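Local coordinates for citryl-CoA lyase (Hydrogenobacter thermophilus, PDB 6HXP) that cleaves citryl-CoA to acetyl-CoA and oxaloacetate, as a member of the citrate synthase family working in the reverse Krebs cycle, at the interface of chains A and B. Residues are numbered along the deposited sequence; one frame, centred on the assembly and turned at random. Chains: chain A/B, Citryl-CoA lyase.

The interface of chains A and B. Residues chain A 33-34, 37, 55, 58-59, 62, 212-213, 216; chain B 33-34, 37, 55, 58, 62, 212-213, 216.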
ATOM      1  N   PHE A  33      25.696   8.282  -1.998  1.00 19.14           N
ATOM      2  CA  PHE A  33      24.321   8.017  -1.565  1.00 18.06           C
ATOM      3  C   PHE A  33      24.319   7.222  -0.250  1.00 19.79           C
ATOM      4  O   PHE A  33      23.596   7.569   0.660  1.00 19.08           O
ATOM      5  CB  PHE A  33      23.576   7.311  -2.679  1.00 18.55           C
ATOM      6  CG  PHE A  33      22.121   7.036  -2.431  1.00 17.80           C
ATOM      7  CD1 PHE A  33      21.298   8.006  -1.880  1.00 18.79           C
ATOM      8  CD2 PHE A  33      21.562   5.828  -2.810  1.00 19.52           C
ATOM      9  CE1 PHE A  33      19.927   7.768  -1.730  1.00 20.15           C
ATOM     10  CE2 PHE A  33      20.189   5.586  -2.635  1.00 20.83           C
ATOM     11  CZ  PHE A  33      19.400   6.557  -2.076  1.00 19.97           C
ATOM     12  N   ALA A  34      25.131   6.157  -0.129  1.00 18.42           N
ATOM     13  CA  ALA A  34      25.189   5.388   1.124  1.00 18.71           C
ATOM     14  C   ALA A  34      25.623   6.286   2.300  1.00 20.30           C
ATOM     15  O   ALA A  34      25.120   6.128   3.407  1.00 20.09           O
ATOM     16  CB  ALA A  34      26.133   4.210   1.010  1.00 20.57           C
ATOM     17  N   ILE A  37      22.660   8.314   3.250  1.00 17.91           N
ATOM     18  CA  ILE A  37      21.725   7.456   3.963  1.00 17.29           C
ATOM     19  C   ILE A  37      22.130   7.311   5.426  1.00 19.44           C
ATOM     20  O   ILE A  37      21.309   7.422   6.329  1.00 18.98           O
ATOM     21  CB  ILE A  37      21.670   6.089   3.263  1.00 18.25           C
ATOM     22  CG1 ILE A  37      20.934   6.247   1.916  1.00 18.23           C
ATOM     23  CG2 ILE A  37      20.976   5.048   4.135  1.00 19.11           C
ATOM     24  CD1 ILE A  37      21.159   5.101   0.945  1.00 19.20           C
ATOM     25  N   GLU A  55      27.868   0.905   2.375  1.00 20.00           N
ATOM     26  CA  GLU A  55      27.811   0.569   0.949  1.00 19.93           C
ATOM     27  C   GLU A  55      27.679  -0.961   0.820  1.00 21.29           C
ATOM     28  O   GLU A  55      26.837  -1.445   0.066  1.00 21.78           O
ATOM     29  CB  GLU A  55      29.077   0.960   0.172  1.00 20.94           C
ATOM     30  CG  GLU A  55      29.484   2.443   0.213  1.00 22.87           C
ATOM     31  CD  GLU A  55      28.825   3.415  -0.742  1.00 25.54           C
ATOM     32  OE1 GLU A  55      27.852   2.996  -1.410  1.00 22.97           O
ATOM     33  OE2 GLU A  55      29.187   4.624  -0.711  1.00 26.37           O
ATOM     34  N   LEU A  58      24.145  -2.414   2.014  1.00 19.35           N
ATOM     35  CA  LEU A  58      23.042  -2.120   1.101  1.00 19.56           C
ATOM     36  C   LEU A  58      23.150  -2.915  -0.189  1.00 20.48           C
ATOM     37  O   LEU A  58      22.158  -3.432  -0.681  1.00 21.12           O
ATOM     38  CB  LEU A  58      22.955  -0.623   0.856  1.00 19.23           C
ATOM     39  CG  LEU A  58      22.658   0.204   2.121  1.00 20.37           C
ATOM     40  CD1 LEU A  58      22.811   1.699   1.823  1.00 22.30           C
ATOM     41  CD2 LEU A  58      21.245  -0.050   2.642  1.00 22.07           C
ATOM     42  N   VAL A  59      24.348  -3.026  -0.742  1.00 18.71           N
ATOM     43  CA  VAL A  59      24.517  -3.828  -1.951  1.00 17.93           C
ATOM     44  C   VAL A  59      24.147  -5.264  -1.691  1.00 19.69           C
ATOM     45  O   VAL A  59      23.558  -5.918  -2.575  1.00 19.91           O
ATOM     46  CB  VAL A  59      25.955  -3.684  -2.509  1.00 19.66           C
ATOM     47  CG1 VAL A  59      26.211  -4.654  -3.658  1.00 18.96           C
ATOM     48  CG2 VAL A  59      26.190  -2.255  -2.986  1.00 20.19           C
ATOM     49  N   ILE A  62      20.439  -6.013  -2.490  1.00 19.04           N
ATOM     50  CA  ILE A  62      19.808  -5.225  -3.548  1.00 18.31           C
ATOM     51  C   ILE A  62      18.698  -5.947  -4.295  1.00 20.36           C
ATOM     52  O   ILE A  62      17.714  -5.306  -4.697  1.00 20.57           O
ATOM     53  CB  ILE A  62      20.865  -4.634  -4.485  1.00 20.74           C
ATOM     54  CG1 ILE A  62      20.230  -3.508  -5.298  1.00 21.48           C
ATOM     55  CG2 ILE A  62      21.530  -5.679  -5.376  1.00 22.37           C
ATOM     56  CD1 ILE A  62      21.238  -2.634  -5.971  1.00 23.79           C
ATOM     57  N   ILE A 212      15.657   0.015   2.210  1.00 18.51           N
ATOM     58  CA  ILE A 212      16.443   0.922   1.389  1.00 17.59           C
ATOM     59  C   ILE A 212      17.274   0.140   0.358  1.00 20.27           C
ATOM     60  O   ILE A 212      17.344   0.562  -0.791  1.00 20.55           O
ATOM     61  CB  ILE A 212      17.354   1.773   2.287  1.00 19.81           C
ATOM     62  CG1 ILE A 212      16.522   2.749   3.076  1.00 19.38           C
ATOM     63  CG2 ILE A 212      18.441   2.511   1.455  1.00 20.55           C
ATOM     64  CD1 ILE A 212      17.261   3.393   4.280  1.00 19.57           C
ATOM     65  N   GLY A 213      17.857  -0.949   0.791  1.00 19.66           N
ATOM     66  CA  GLY A 213      18.700  -1.768  -0.074  1.00 20.68           C
ATOM     67  C   GLY A 213      17.927  -2.463  -1.151  1.00 21.89           C
ATOM     68  O   GLY A 213      18.436  -2.591  -2.265  1.00 21.91           O
ATOM     69  N   PRO A 216      15.709  -0.735  -4.928  1.00 18.24           N
ATOM     70  CA  PRO A 216      16.176  -0.726  -6.314  1.00 18.02           C
ATOM     71  C   PRO A 216      15.805  -2.011  -7.060  1.00 18.59           C
ATOM     72  O   PRO A 216      15.443  -1.939  -8.220  1.00 19.24           O
ATOM     73  CB  PRO A 216      17.673  -0.544  -6.198  1.00 19.20           C
ATOM     74  CG  PRO A 216      17.857   0.197  -4.875  1.00 20.25           C
ATOM     75  CD  PRO A 216      16.801  -0.428  -3.985  1.00 19.67           C
TER
ATOM     76  N   PHE B  33      26.802   1.533  -3.493  1.00 19.14           N
ATOM     77  CA  PHE B  33      25.366   1.272  -3.632  1.00 18.06           C
ATOM     78  C   PHE B  33      24.816   1.964  -4.890  1.00 19.79           C
ATOM     79  O   PHE B  33      24.099   1.348  -5.649  1.00 19.08           O
ATOM     80  CB  PHE B  33      24.657   1.706  -2.366  1.00 18.55           C
ATOM     81  CG  PHE B  33      23.182   1.434  -2.307  1.00 17.80           C
ATOM     82  CD1 PHE B  33      22.667   0.214  -2.718  1.00 18.79           C
ATOM     83  CD2 PHE B  33      22.315   2.375  -1.779  1.00 19.52           C
ATOM     84  CE1 PHE B  33      21.302  -0.060  -2.583  1.00 20.15           C
ATOM     85  CE2 PHE B  33      20.941   2.104  -1.667  1.00 20.83           C
ATOM     86  CZ  PHE B  33      20.456   0.895  -2.093  1.00 19.97           C
ATOM     87  N   ALA B  34      25.153   3.244  -5.131  1.00 18.42           N
ATOM     88  CA  ALA B  34      24.679   3.936  -6.340  1.00 18.71           C
ATOM     89  C   ALA B  34      25.162   3.209  -7.612  1.00 20.30           C
ATOM     90  O   ALA B  34      24.425   3.135  -8.589  1.00 20.09           O
ATOM     91  CB  ALA B  34      25.143   5.376  -6.373  1.00 20.57           C
ATOM     92  N   ILE B  37      22.993   0.221  -8.026  1.00 17.91           N
ATOM     93  CA  ILE B  37      21.691   0.661  -8.504  1.00 17.29           C
ATOM     94  C   ILE B  37      21.717   0.887 -10.012  1.00 19.44           C
ATOM     95  O   ILE B  37      20.826   0.456 -10.736  1.00 18.98           O
ATOM     96  CB  ILE B  37      21.292   1.943  -7.757  1.00 18.25           C
ATOM     97  CG1 ILE B  37      20.947   1.583  -6.296  1.00 18.23           C
ATOM     98  CG2 ILE B  37      20.112   2.634  -8.433  1.00 19.11           C
ATOM     99  CD1 ILE B  37      20.936   2.770  -5.348  1.00 19.20           C
ATOM    100  N   GLU B  55      25.271   9.030  -7.933  1.00 20.00           N
ATOM    101  CA  GLU B  55      25.384   9.376  -6.513  1.00 19.93           C
ATOM    102  C   GLU B  55      24.742  10.762  -6.303  1.00 21.29           C
ATOM    103  O   GLU B  55      23.952  10.941  -5.379  1.00 21.78           O
ATOM    104  CB  GLU B  55      26.834   9.493  -6.020  1.00 20.94           C
ATOM    105  CG  GLU B  55      27.728   8.253  -6.197  1.00 22.87           C
ATOM    106  CD  GLU B  55      27.665   7.146  -5.167  1.00 25.54           C
ATOM    107  OE1 GLU B  55      26.761   7.214  -4.302  1.00 22.97           O
ATOM    108  OE2 GLU B  55      28.421   6.147  -5.315  1.00 26.37           O
ATOM    109  N   LEU B  58      20.760  10.809  -6.711  1.00 19.35           N
ATOM    110  CA  LEU B  58      20.042  10.175  -5.608  1.00 19.56           C
ATOM    111  C   LEU B  58      20.114  11.004  -4.336  1.00 20.48           C
ATOM    112  O   LEU B  58      19.123  11.150  -3.637  1.00 21.12           O
ATOM    113  CB  LEU B  58      20.546   8.756  -5.406  1.00 19.23           C
ATOM    114  CG  LEU B  58      20.318   7.830  -6.617  1.00 20.37           C
ATOM    115  CD1 LEU B  58      21.051   6.502  -6.411  1.00 22.30           C
ATOM    116  CD2 LEU B  58      18.834   7.543  -6.834  1.00 22.07           C
ATOM    117  N   ILE B  62      16.993  13.011  -1.426  1.00 19.04           N
ATOM    118  CA  ILE B  62      16.912  12.090  -0.293  1.00 18.31           C
ATOM    119  C   ILE B  62      15.790  12.395   0.687  1.00 20.36           C
ATOM    120  O   ILE B  62      15.202  11.460   1.254  1.00 20.57           O
ATOM    121  CB  ILE B  62      18.274  11.952   0.391  1.00 20.74           C
ATOM    122  CG1 ILE B  62      18.260  10.704   1.272  1.00 21.48           C
ATOM    123  CG2 ILE B  62      18.686  13.197   1.169  1.00 22.37           C
ATOM    124  CD1 ILE B  62      19.627  10.274   1.696  1.00 23.79           C
ATOM    125  N   ILE B 212      13.846   5.501  -5.296  1.00 18.51           N
ATOM    126  CA  ILE B 212      15.051   4.966  -4.684  1.00 17.59           C
ATOM    127  C   ILE B 212      15.736   6.032  -3.811  1.00 20.27           C
ATOM    128  O   ILE B 212      16.181   5.706  -2.716  1.00 20.55           O
ATOM    129  CB  ILE B 212      16.007   4.464  -5.777  1.00 19.81           C
ATOM    130  CG1 ILE B 212      15.439   3.227  -6.420  1.00 19.38           C
ATOM    131  CG2 ILE B 212      17.429   4.195  -5.207  1.00 20.55           C
ATOM    132  CD1 ILE B 212      16.103   2.844  -7.770  1.00 19.57           C
ATOM    133  N   GLY B 213      15.792   7.240  -4.311  1.00 19.66           N
ATOM    134  CA  GLY B 213      16.441   8.338  -3.602  1.00 20.68           C
ATOM    135  C   GLY B 213      15.703   8.751  -2.367  1.00 21.89           C
ATOM    136  O   GLY B 213      16.345   9.093  -1.373  1.00 21.91           O
ATOM    137  N   PRO B 216      15.053   6.487   1.710  1.00 18.24           N
ATOM    138  CA  PRO B 216      15.759   6.697   2.973  1.00 18.02           C
ATOM    139  C   PRO B 216      15.111   7.791   3.827  1.00 18.59           C
ATOM    140  O   PRO B 216      15.039   7.638   5.032  1.00 19.24           O
ATOM    141  CB  PRO B 216      17.167   7.058   2.554  1.00 19.20           C
ATOM    142  CG  PRO B 216      17.336   6.382   1.194  1.00 20.25           C
ATOM    143  CD  PRO B 216      15.970   6.555   0.557  1.00 19.67           C
TER
HETATM  144  O   HOH W   1      26.379   4.859  -2.720  0.59 22.21           O
HETATM  145  O   HOH W   2      15.990   2.991  -1.670  0.50 93.89           O
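Two copies of one phenylalanine, exchanged across a two-fold axis, make the centre of this symmetric helical interface between two copies of the protein. A:Phe33 loses 123 Å² to the partner and B:Phe33 149 Å², more than any other residue of the patch. With CG anti to the backbone N (chi1 -177°), each side chain reaches into the opposite subunit. The A:Phe33 ring is covered on both faces: CB of B:Leu58 lies over one, 3.7 Å from the ring centroid in a CH-pi contact, and the CD1 methyl of its own A:Ile37 sits over the centre of the other. The two phenylalanines cross obliquely and touch through their CD2/CE2 sides, CD2 of A:Phe33 lying 3.7 Å from CD2 of B:Phe33. At the tip, CZ of A:Phe33 comes to 3.8 Å from CA of B:Gly213, where the lack of a side chain probably lets the ring come close to the helix backbone. An alanine in place of A:Phe33 would remove the ring and would probably loosen the packing against B:Leu58, B:Gly213 and B:Phe33.

The backbone at the same position is also anchored. The amide N of A:Phe33, in the first turn of its helix, donates to carboxylate OE1 of B:Glu55 at 2.8 Å, nearly straight (172° at H) and from 26° above the carboxylate plane. The glutamate chain, bent at chi2, brings OE1 to the partner's amide. Near the axis, water 1 links OE1 of both glutamates to the amides of A:Ala34 and B:Ala34, so helix-start N-H groups would probably help stabilise any negative charge on the two carboxylates.

B:Pro216, next in buried area, packs its ring CG 3.7 Å from CG1 of A:Ile37, and A:Pro216 does the same with B:Ile37; water 2 bridges the carbonyl oxygens of A:Ile212 and B:Ile212. Within the fold, the start of helix 33-42 from each subunit lies against helices 48-60 and 206-228 of its partner.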